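Local coordinates for UspA domain-containing protein (Pyrococcus horikoshii, PDB 2DUM), which is of unknown function but belongs to the universal stress protein A family and may bind a nucleotide or act in stress responses, at the interface of chains A and B. Sequence-based numbering; all coordinates share one arbitrary frame. Chains: chain A/B, Hypothetical protein PH0823.

Contact 1: the interface of chains A and B. Residues chain A 144-149; chain B 133, 136, 155.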
ATOM      1  N   LEU A 144       8.774   2.669  -1.463  1.00 50.89           N
ATOM      2  CA  LEU A 144       8.434   1.336  -1.012  1.00 50.60           C
ATOM      3  C   LEU A 144       9.488   0.664  -0.160  1.00 51.53           C
ATOM      4  O   LEU A 144       9.178   0.144   0.909  1.00 50.33           O
ATOM      5  CB  LEU A 144       8.163   0.436  -2.169  1.00 49.27           C
ATOM      6  CG  LEU A 144       6.767   0.011  -1.849  1.00 48.75           C
ATOM      7  CD1 LEU A 144       6.145  -0.735  -3.013  1.00 50.04           C
ATOM      8  CD2 LEU A 144       6.798  -0.807  -0.626  1.00 48.08           C
ATOM      9  N   ARG A 145      10.724   0.713  -0.649  1.00 54.05           N
ATOM     10  CA  ARG A 145      11.849  -0.046  -0.113  1.00 57.43           C
ATOM     11  C   ARG A 145      12.600   0.627   1.062  1.00 57.59           C
ATOM     12  O   ARG A 145      13.217  -0.032   1.872  1.00 56.96           O
ATOM     13  CB  ARG A 145      12.836  -0.286  -1.267  1.00 60.04           C
ATOM     14  CG  ARG A 145      13.259  -1.774  -1.512  1.00 66.43           C
ATOM     15  CD  ARG A 145      12.355  -2.559  -2.625  1.00 73.37           C
ATOM     16  NE  ARG A 145      12.862  -3.951  -2.903  1.00 76.09           N
ATOM     17  CZ  ARG A 145      12.279  -4.920  -3.657  1.00 75.62           C
ATOM     18  NH1 ARG A 145      11.107  -4.680  -4.272  1.00 78.63           N
ATOM     19  NH2 ARG A 145      12.865  -6.145  -3.773  1.00 73.67           N
ATOM     20  N   LYS A 146      12.565   1.953   1.123  1.00 58.04           N
ATOM     21  CA  LYS A 146      13.420   2.682   2.000  1.00 57.85           C
ATOM     22  C   LYS A 146      12.649   3.068   3.228  1.00 56.96           C
ATOM     23  O   LYS A 146      13.214   3.260   4.315  1.00 58.36           O
ATOM     24  CB  LYS A 146      13.960   3.918   1.277  1.00 59.70           C
ATOM     25  CG  LYS A 146      15.455   3.828   0.771  1.00 62.48           C
ATOM     26  CD  LYS A 146      15.581   3.298  -0.723  1.00 68.79           C
ATOM     27  CE  LYS A 146      16.939   2.421  -1.077  1.00 68.24           C
ATOM     28  NZ  LYS A 146      17.115   1.878  -2.557  1.00 66.40           N
ATOM     29  N   THR A 147      11.342   3.159   3.096  1.00 55.07           N
ATOM     30  CA  THR A 147      10.546   3.652   4.216  1.00 52.64           C
ATOM     31  C   THR A 147      10.248   2.651   5.346  1.00 52.23           C
ATOM     32  O   THR A 147      10.451   1.461   5.172  1.00 52.17           O
ATOM     33  CB  THR A 147       9.304   4.308   3.716  1.00 52.24           C
ATOM     34  OG1 THR A 147       8.868   5.186   4.719  1.00 52.51           O
ATOM     35  CG2 THR A 147       8.201   3.337   3.400  1.00 50.63           C
ATOM     36  N   LYS A 148       9.824   3.148   6.516  1.00 51.96           N
ATOM     37  CA  LYS A 148       9.345   2.293   7.678  1.00 51.30           C
ATOM     38  C   LYS A 148       7.835   2.416   7.894  1.00 49.23           C
ATOM     39  O   LYS A 148       7.112   1.468   8.347  1.00 50.33           O
ATOM     40  CB  LYS A 148       9.990   2.676   9.005  1.00 51.67           C
ATOM     41  CG  LYS A 148      11.484   2.991   8.955  1.00 54.10           C
ATOM     42  CD  LYS A 148      12.343   1.856   8.412  1.00 55.67           C
ATOM     43  CE  LYS A 148      13.784   2.376   8.200  1.00 56.36           C
ATOM     44  NZ  LYS A 148      14.063   3.293   9.346  1.00 54.26           N
ATOM     45  N   LYS A 149       7.372   3.609   7.563  1.00 46.00           N
ATOM     46  CA  LYS A 149       5.965   3.915   7.360  1.00 42.38           C
ATOM     47  C   LYS A 149       5.163   2.839   6.469  1.00 41.40           C
ATOM     48  O   LYS A 149       5.786   2.032   5.711  1.00 40.51           O
ATOM     49  CB  LYS A 149       5.887   5.373   6.848  1.00 42.31           C
ATOM     50  CG  LYS A 149       5.787   6.503   7.912  1.00 41.56           C
ATOM     51  CD  LYS A 149       6.950   6.584   8.840  1.00 46.71           C
ATOM     52  CE  LYS A 149       6.710   7.591   9.919  1.00 52.82           C
ATOM     53  NZ  LYS A 149       5.460   7.277  10.758  1.00 58.16           N
TER
ATOM     54  N   HIS B 133      15.504  -6.570   6.575  1.00 99.43           N
ATOM     55  CA  HIS B 133      14.748  -5.279   6.354  1.00100.06           C
ATOM     56  C   HIS B 133      14.805  -4.829   4.868  1.00100.00           C
ATOM     57  O   HIS B 133      15.556  -5.440   4.076  1.00100.35           O
ATOM     58  CB  HIS B 133      15.211  -4.149   7.331  1.00100.27           C
ATOM     59  CG  HIS B 133      14.875  -2.738   6.874  1.00103.35           C
ATOM     60  ND1 HIS B 133      15.818  -1.724   6.805  1.00105.00           N
ATOM     61  CD2 HIS B 133      13.706  -2.180   6.444  1.00104.52           C
ATOM     62  CE1 HIS B 133      15.247  -0.609   6.367  1.00104.40           C
ATOM     63  NE2 HIS B 133      13.970  -0.863   6.122  1.00104.44           N
ATOM     64  N   LEU B 136      12.038  -6.184  -0.219  1.00 88.26           N
ATOM     65  CA  LEU B 136      10.635  -6.666  -0.389  1.00 84.22           C
ATOM     66  C   LEU B 136      10.575  -8.081  -0.865  1.00 81.47           C
ATOM     67  O   LEU B 136      11.214  -8.438  -1.872  1.00 81.37           O
ATOM     68  CB  LEU B 136       9.866  -5.852  -1.413  1.00 84.23           C
ATOM     69  CG  LEU B 136       9.049  -4.593  -1.147  1.00 83.62           C
ATOM     70  CD1 LEU B 136       9.750  -3.611  -0.246  1.00 82.34           C
ATOM     71  CD2 LEU B 136       8.808  -3.984  -2.528  1.00 84.51           C
ATOM     72  N   LYS B 155       5.139  -2.631   7.225  1.00 61.11           N
ATOM     73  CA  LYS B 155       6.379  -3.007   7.833  1.00 65.18           C
ATOM     74  C   LYS B 155       6.292  -3.336   9.347  1.00 66.30           C
ATOM     75  O   LYS B 155       5.723  -4.397   9.717  1.00 66.75           O
ATOM     76  CB  LYS B 155       7.438  -1.958   7.459  1.00 64.75           C
ATOM     77  CG  LYS B 155       7.595  -1.755   5.925  1.00 60.81           C
ATOM     78  CD  LYS B 155       8.946  -1.153   5.590  1.00 55.93           C
ATOM     79  CE  LYS B 155       9.299  -1.396   4.145  1.00 58.56           C
ATOM     80  NZ  LYS B 155       9.811  -0.191   3.472  1.00 59.99           N
TER
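The side-chain amine NZ of B:Lys155 reaches the C-terminal end of helix 138-146 of chain A and hydrogen-bonds to two main-chain carbonyls, one in the helix and one just past it. B:Lys155 NZ lies 2.7 Å from A:Leu144 O, within the last turn of the helix, and 2.5 Å from A:Thr147 O. Neither carbonyl is met head-on: the nitrogen stands 23° from the plane of the first and 34° from that of the second. Most of the lysine chain is extended, with a bend at its last torsion (chi4 134°) that turns NZ in between the two oxygens. A positive charge at this helix end would probably be stabilised by the helix dipole.

Apolar packing makes up another part of the contact. B:Leu136 lies over one face of the A:Arg145 guanidinium, its CB above the centre of the group and 3.4 Å from CZ, while its CD1 meets A:Leu144 CD2 at 4.1 Å, the two leucines crossing at about a right angle. At the other end, CE of A:Lys148 comes to 3.8 Å from CE1 of the poorly ordered B:His133, a looser contact. In the deposited dimer, this patch caps the helix end of one subunit with a lysine of the other; two-fold symmetry repeats it, probably helping to hold the pair together.

Contact 2: the interface of chains A and B. Residues chain A 25, 28-31, 152; chain B 4-6.
B:Met4, the first modelled residue of its chain, lays its side chain against the end of helix 16-28 and the turn after it in chain A. This is the close-packed part. The methionine crosses A:Asn29 at about a right angle, with B:Met4 CB 3.9 Å from the amide carbon A:Asn29 CG. Its sulfur reaches on to the aromatic ring, B:Met4 SD lying 4.1 Å from A:Phe25 CE1. A:Asn29 has CG anti to its backbone N (chi1 179°), and its CB sits over the centre of the A:Phe25 ring, while its amide is turned toward B:Met4. That amide is held from within chain A: A:Asn29 OD1 accepts from A:Met31 N at 2.8 Å, the donor well above the carbonyl plane, and A:Asn29 ND2 donates to A:Met31 O at 3.0 Å. B:Met4 N adds a weak bond to OD1. An alanine here would probably leave A:Met31 N and O without these side-chain partners, free the turn to shift and open a gap beside B:Met4.

Nearby, A:Met31 places CE over one face of the B:Phe5 ring, toward its rim and 3.8 Å from CD1. The B:Arg6 side is looser: B:Arg6 NH2 comes within 3.2 Å of A:Arg28 O without a clear bond, and A:Lys30 NZ, of like charge, lies 4.2 Å from B:Arg6 NH2. The patch lets the N-terminal segment of one subunit pack on its neighbour, and may help to steady the deposited dimer.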
ATOM      1  N   PHE A  25      -8.864   7.583  -5.442  1.00 46.02           N
ATOM      2  CA  PHE A  25      -8.999   7.519  -4.016  1.00 44.83           C
ATOM      3  C   PHE A  25     -10.345   8.013  -3.729  1.00 47.04           C
ATOM      4  O   PHE A  25     -11.075   7.419  -2.935  1.00 47.48           O
ATOM      5  CB  PHE A  25      -8.049   8.403  -3.318  1.00 43.09           C
ATOM      6  CG  PHE A  25      -8.017   8.179  -1.823  1.00 42.08           C
ATOM      7  CD1 PHE A  25      -7.501   7.031  -1.281  1.00 39.69           C
ATOM      8  CD2 PHE A  25      -8.468   9.134  -0.933  1.00 43.00           C
ATOM      9  CE1 PHE A  25      -7.476   6.820   0.103  1.00 38.15           C
ATOM     10  CE2 PHE A  25      -8.409   8.906   0.500  1.00 40.68           C
ATOM     11  CZ  PHE A  25      -7.937   7.743   0.984  1.00 36.53           C
ATOM     12  N   ARG A  28     -12.959   5.041  -4.930  1.00 50.64           N
ATOM     13  CA  ARG A  28     -12.622   3.925  -4.051  1.00 50.00           C
ATOM     14  C   ARG A  28     -12.908   4.193  -2.621  1.00 48.98           C
ATOM     15  O   ARG A  28     -13.611   3.407  -2.013  1.00 48.70           O
ATOM     16  CB  ARG A  28     -11.147   3.560  -4.190  1.00 50.41           C
ATOM     17  CG  ARG A  28     -10.828   3.167  -5.584  1.00 52.23           C
ATOM     18  CD  ARG A  28      -9.630   2.304  -5.697  1.00 58.58           C
ATOM     19  NE  ARG A  28      -9.872   1.125  -6.568  1.00 63.43           N
ATOM     20  CZ  ARG A  28     -10.394  -0.038  -6.146  1.00 64.35           C
ATOM     21  NH1 ARG A  28     -10.554  -1.026  -7.019  1.00 63.80           N
ATOM     22  NH2 ARG A  28     -10.765  -0.210  -4.853  1.00 63.95           N
ATOM     23  N   ASN A  29     -12.377   5.298  -2.087  1.00 48.65           N
ATOM     24  CA  ASN A  29     -12.450   5.554  -0.608  1.00 48.91           C
ATOM     25  C   ASN A  29     -13.639   6.292  -0.098  1.00 48.56           C
ATOM     26  O   ASN A  29     -14.012   7.351  -0.691  1.00 48.77           O
ATOM     27  CB  ASN A  29     -11.260   6.361  -0.068  1.00 48.73           C
ATOM     28  CG  ASN A  29     -11.377   6.634   1.419  1.00 48.67           C
ATOM     29  OD1 ASN A  29     -11.594   5.710   2.217  1.00 53.67           O
ATOM     30  ND2 ASN A  29     -11.233   7.891   1.806  1.00 49.83           N
ATOM     31  N   LYS A  30     -14.174   5.792   1.031  1.00 47.77           N
ATOM     32  CA  LYS A  30     -15.136   6.609   1.785  1.00 47.47           C
ATOM     33  C   LYS A  30     -14.875   6.987   3.255  1.00 46.37           C
ATOM     34  O   LYS A  30     -15.681   7.678   3.882  1.00 46.74           O
ATOM     35  CB  LYS A  30     -16.557   6.110   1.566  1.00 47.77           C
ATOM     36  CG  LYS A  30     -17.143   6.782   0.346  1.00 51.07           C
ATOM     37  CD  LYS A  30     -18.502   6.205  -0.049  1.00 56.53           C
ATOM     38  CE  LYS A  30     -18.494   5.950  -1.555  1.00 61.47           C
ATOM     39  NZ  LYS A  30     -17.509   4.848  -1.898  1.00 66.24           N
ATOM     40  N   MET A  31     -13.751   6.582   3.813  1.00 46.04           N
ATOM     41  CA  MET A  31     -13.483   6.809   5.255  1.00 45.60           C
ATOM     42  C   MET A  31     -12.888   8.210   5.326  1.00 46.90           C
ATOM     43  O   MET A  31     -12.604   8.864   4.259  1.00 46.86           O
ATOM     44  CB  MET A  31     -12.510   5.769   5.867  1.00 45.31           C
ATOM     45  CG  MET A  31     -12.849   4.292   5.606  1.00 43.16           C
ATOM     46  SD  MET A  31     -11.902   3.236   6.612  1.00 44.55           S
ATOM     47  CE  MET A  31     -10.300   3.863   6.325  1.00 38.57           C
ATOM     48  N   LEU A 152       0.246   3.034   0.754  1.00 33.76           N
ATOM     49  CA  LEU A 152      -0.903   2.655  -0.009  1.00 32.70           C
ATOM     50  C   LEU A 152      -0.551   2.869  -1.490  1.00 34.20           C
ATOM     51  O   LEU A 152      -0.280   4.021  -2.018  1.00 32.64           O
ATOM     52  CB  LEU A 152      -2.062   3.548   0.403  1.00 32.18           C
ATOM     53  CG  LEU A 152      -3.438   2.904   0.617  1.00 30.60           C
ATOM     54  CD1 LEU A 152      -4.519   3.891   0.487  1.00 34.16           C
ATOM     55  CD2 LEU A 152      -3.738   1.946  -0.349  1.00 26.93           C
TER
ATOM     56  N   MET B   4     -13.151   2.724   2.254  1.00 30.94           N
ATOM     57  CA  MET B   4     -11.847   1.933   2.010  1.00 33.83           C
ATOM     58  C   MET B   4     -11.163   0.758   2.856  1.00 35.34           C
ATOM     59  O   MET B   4     -10.123   0.197   2.391  1.00 36.37           O
ATOM     60  CB  MET B   4     -10.659   2.842   1.598  1.00 32.94           C
ATOM     61  CG  MET B   4      -9.424   2.015   0.887  1.00 31.60           C
ATOM     62  SD  MET B   4      -8.499   2.904  -0.387  1.00 31.69           S
ATOM     63  CE  MET B   4      -8.262   1.714  -1.613  1.00 29.27           C
ATOM     64  N   PHE B   5     -11.642   0.417   4.052  1.00 35.46           N
ATOM     65  CA  PHE B   5     -11.244  -0.811   4.749  1.00 36.07           C
ATOM     66  C   PHE B   5     -12.503  -1.645   4.941  1.00 35.92           C
ATOM     67  O   PHE B   5     -12.698  -2.409   5.959  1.00 34.97           O
ATOM     68  CB  PHE B   5     -10.786  -0.483   6.154  1.00 38.13           C
ATOM     69  CG  PHE B   5      -9.390  -0.044   6.256  1.00 41.61           C
ATOM     70  CD1 PHE B   5      -8.917   0.485   7.444  1.00 46.87           C
ATOM     71  CD2 PHE B   5      -8.516  -0.155   5.200  1.00 45.56           C
ATOM     72  CE1 PHE B   5      -7.551   0.908   7.576  1.00 48.14           C
ATOM     73  CE2 PHE B   5      -7.161   0.287   5.335  1.00 45.77           C
ATOM     74  CZ  PHE B   5      -6.703   0.814   6.516  1.00 43.30           C
ATOM     75  N   ARG B   6     -13.376  -1.428   3.984  1.00 35.11           N
ATOM     76  CA  ARG B   6     -14.692  -1.940   3.990  1.00 36.19           C
ATOM     77  C   ARG B   6     -14.601  -3.419   3.921  1.00 36.23           C
ATOM     78  O   ARG B   6     -15.383  -4.098   4.586  1.00 36.33           O
ATOM     79  CB  ARG B   6     -15.430  -1.338   2.784  1.00 37.22           C
ATOM     80  CG  ARG B   6     -16.170  -2.246   1.874  1.00 40.80           C
ATOM     81  CD  ARG B   6     -16.289  -1.549   0.492  1.00 49.69           C
ATOM     82  NE  ARG B   6     -15.562  -0.287   0.477  1.00 57.34           N
ATOM     83  CZ  ARG B   6     -16.123   0.903   0.280  1.00 63.01           C
ATOM     84  NH1 ARG B   6     -17.429   1.000   0.044  1.00 61.44           N
ATOM     85  NH2 ARG B   6     -15.356   2.003   0.303  1.00 69.06           N
TER

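Contact 3: the interface of chains A and B. Residues chain A 144-145; chain B 134-136, 141, 144.
The A:Arg145 chain, bent at chi2 (93°) and then extended to its tip, brings the guanidinium up to B:Met141, whose CG stands anti to its backbone N (chi1 -150°) and whose sulfur points at the arginine. In this universal stress protein A family member, both residues belong to helix 138-146 of their own subunit. The two side chains cross at about a right angle. B:Met141 SD takes a weak hydrogen bond from A:Arg145 NH1 at 3.0 Å and another from A:Arg145 NH2 at 3.1 Å, while the methionine CG lies at the guanidinium edge, in its plane. With B:Leu136 already over one face, the group is bounded both on a face and at an edge, which should limit its rotation.

Farther back along the arginine, its aliphatic part runs past the backbone of B:Glu134, where A:Arg145 CB is 3.8 Å from B:Glu134 O. B:Phe135 makes a slighter contact, B:Phe135 CD2 of the ring being 4.2 Å from A:Arg145 NH2. A separate apolar contact joins the two copies of one leucine: A:Leu144 and B:Leu144 reach toward each other tip to tip, CD1 to CD1 at 3.7 Å, bringing equivalent positions of the two helices together.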
ATOM      1  N   LEU A 144       8.774   2.669  -1.463  1.00 50.89           N
ATOM      2  CA  LEU A 144       8.434   1.336  -1.012  1.00 50.60           C
ATOM      3  C   LEU A 144       9.488   0.664  -0.160  1.00 51.53           C
ATOM      4  O   LEU A 144       9.178   0.144   0.909  1.00 50.33           O
ATOM      5  CB  LEU A 144       8.163   0.436  -2.169  1.00 49.27           C
ATOM      6  CG  LEU A 144       6.767   0.011  -1.849  1.00 48.75           C
ATOM      7  CD1 LEU A 144       6.145  -0.735  -3.013  1.00 50.04           C
ATOM      8  CD2 LEU A 144       6.798  -0.807  -0.626  1.00 48.08           C
ATOM      9  N   ARG A 145      10.724   0.713  -0.649  1.00 54.05           N
ATOM     10  CA  ARG A 145      11.849  -0.046  -0.113  1.00 57.43           C
ATOM     11  C   ARG A 145      12.600   0.627   1.062  1.00 57.59           C
ATOM     12  O   ARG A 145      13.217  -0.032   1.872  1.00 56.96           O
ATOM     13  CB  ARG A 145      12.836  -0.286  -1.267  1.00 60.04           C
ATOM     14  CG  ARG A 145      13.259  -1.774  -1.512  1.00 66.43           C
ATOM     15  CD  ARG A 145      12.355  -2.559  -2.625  1.00 73.37           C
ATOM     16  NE  ARG A 145      12.862  -3.951  -2.903  1.00 76.09           N
ATOM     17  CZ  ARG A 145      12.279  -4.920  -3.657  1.00 75.62           C
ATOM     18  NH1 ARG A 145      11.107  -4.680  -4.272  1.00 78.63           N
ATOM     19  NH2 ARG A 145      12.865  -6.145  -3.773  1.00 73.67           N
TER
ATOM     20  N   GLU B 134      13.986  -3.804   4.517  1.00 99.38           N
ATOM     21  CA  GLU B 134      13.967  -3.024   3.229  1.00 99.14           C
ATOM     22  C   GLU B 134      14.080  -3.791   1.898  1.00 97.76           C
ATOM     23  O   GLU B 134      14.000  -3.203   0.795  1.00 97.21           O
ATOM     24  CB  GLU B 134      14.985  -1.859   3.243  1.00 99.88           C
ATOM     25  CG  GLU B 134      16.479  -2.277   3.015  1.00102.80           C
ATOM     26  CD  GLU B 134      17.328  -1.221   2.282  1.00105.85           C
ATOM     27  OE1 GLU B 134      18.573  -1.442   2.230  1.00106.39           O
ATOM     28  OE2 GLU B 134      16.772  -0.197   1.765  1.00106.60           O
ATOM     29  N   PHE B 135      14.319  -5.090   2.015  1.00 96.25           N
ATOM     30  CA  PHE B 135      14.224  -5.999   0.905  1.00 94.70           C
ATOM     31  C   PHE B 135      12.763  -6.455   0.877  1.00 91.79           C
ATOM     32  O   PHE B 135      12.305  -7.053   1.853  1.00 91.84           O
ATOM     33  CB  PHE B 135      15.186  -7.205   1.089  1.00 96.31           C
ATOM     34  CG  PHE B 135      14.683  -8.458   0.424  1.00 99.68           C
ATOM     35  CD1 PHE B 135      14.058  -9.472   1.185  1.00102.73           C
ATOM     36  CD2 PHE B 135      14.741  -8.587  -0.988  1.00103.55           C
ATOM     37  CE1 PHE B 135      13.522 -10.631   0.547  1.00104.90           C
ATOM     38  CE2 PHE B 135      14.211  -9.739  -1.650  1.00104.96           C
ATOM     39  CZ  PHE B 135      13.605 -10.772  -0.883  1.00103.25           C
ATOM     40  N   LEU B 136      12.038  -6.184  -0.219  1.00 88.26           N
ATOM     41  CA  LEU B 136      10.635  -6.666  -0.389  1.00 84.22           C
ATOM     42  C   LEU B 136      10.575  -8.081  -0.865  1.00 81.47           C
ATOM     43  O   LEU B 136      11.214  -8.438  -1.872  1.00 81.37           O
ATOM     44  CB  LEU B 136       9.866  -5.852  -1.413  1.00 84.23           C
ATOM     45  CG  LEU B 136       9.049  -4.593  -1.147  1.00 83.62           C
ATOM     46  CD1 LEU B 136       9.750  -3.611  -0.246  1.00 82.34           C
ATOM     47  CD2 LEU B 136       8.808  -3.984  -2.528  1.00 84.51           C
ATOM     48  N   MET B 141       6.016  -8.036  -4.001  1.00 52.88           N
ATOM     49  CA  MET B 141       6.446  -7.490  -5.306  1.00 51.37           C
ATOM     50  C   MET B 141       5.582  -8.062  -6.464  1.00 48.98           C
ATOM     51  O   MET B 141       5.305  -7.373  -7.360  1.00 48.54           O
ATOM     52  CB  MET B 141       7.906  -7.881  -5.455  1.00 51.18           C
ATOM     53  CG  MET B 141       8.884  -7.006  -6.252  1.00 53.72           C
ATOM     54  SD  MET B 141      10.638  -7.301  -5.619  1.00 56.27           S
ATOM     55  CE  MET B 141      11.043  -9.047  -5.278  1.00 49.33           C
ATOM     56  N   LEU B 144       1.767  -7.157  -6.355  1.00 42.48           N
ATOM     57  CA  LEU B 144       1.898  -5.730  -6.400  1.00 43.56           C
ATOM     58  C   LEU B 144       2.017  -5.147  -7.788  1.00 44.90           C
ATOM     59  O   LEU B 144       2.489  -4.052  -7.959  1.00 45.64           O
ATOM     60  CB  LEU B 144       3.135  -5.325  -5.642  1.00 42.53           C
ATOM     61  CG  LEU B 144       2.909  -4.136  -4.743  1.00 43.19           C
ATOM     62  CD1 LEU B 144       4.103  -3.246  -4.795  1.00 44.30           C
ATOM     63  CD2 LEU B 144       1.650  -3.355  -5.109  1.00 43.42           C
TER

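Contacts 1 and 3 are neighbouring parts of one surface, their C-alpha centres about 6 Å apart, and share A:Leu144, A:Arg145 and B:Leu136. Both use helix 138-146 of chain A, contact 1 extending into the turn beyond it and contact 3 reaching the same helix of chain B. The C-alpha centre of contact 2 lies about 22 Å from that of either, and this contact joins the end of helix 16-28 to the partner's N-terminal segment. Two-fold symmetry repeats each of them with the chains exchanged, so the subunits meet at well-separated places, which would probably restrain their relative tilt if this dimer forms in solution.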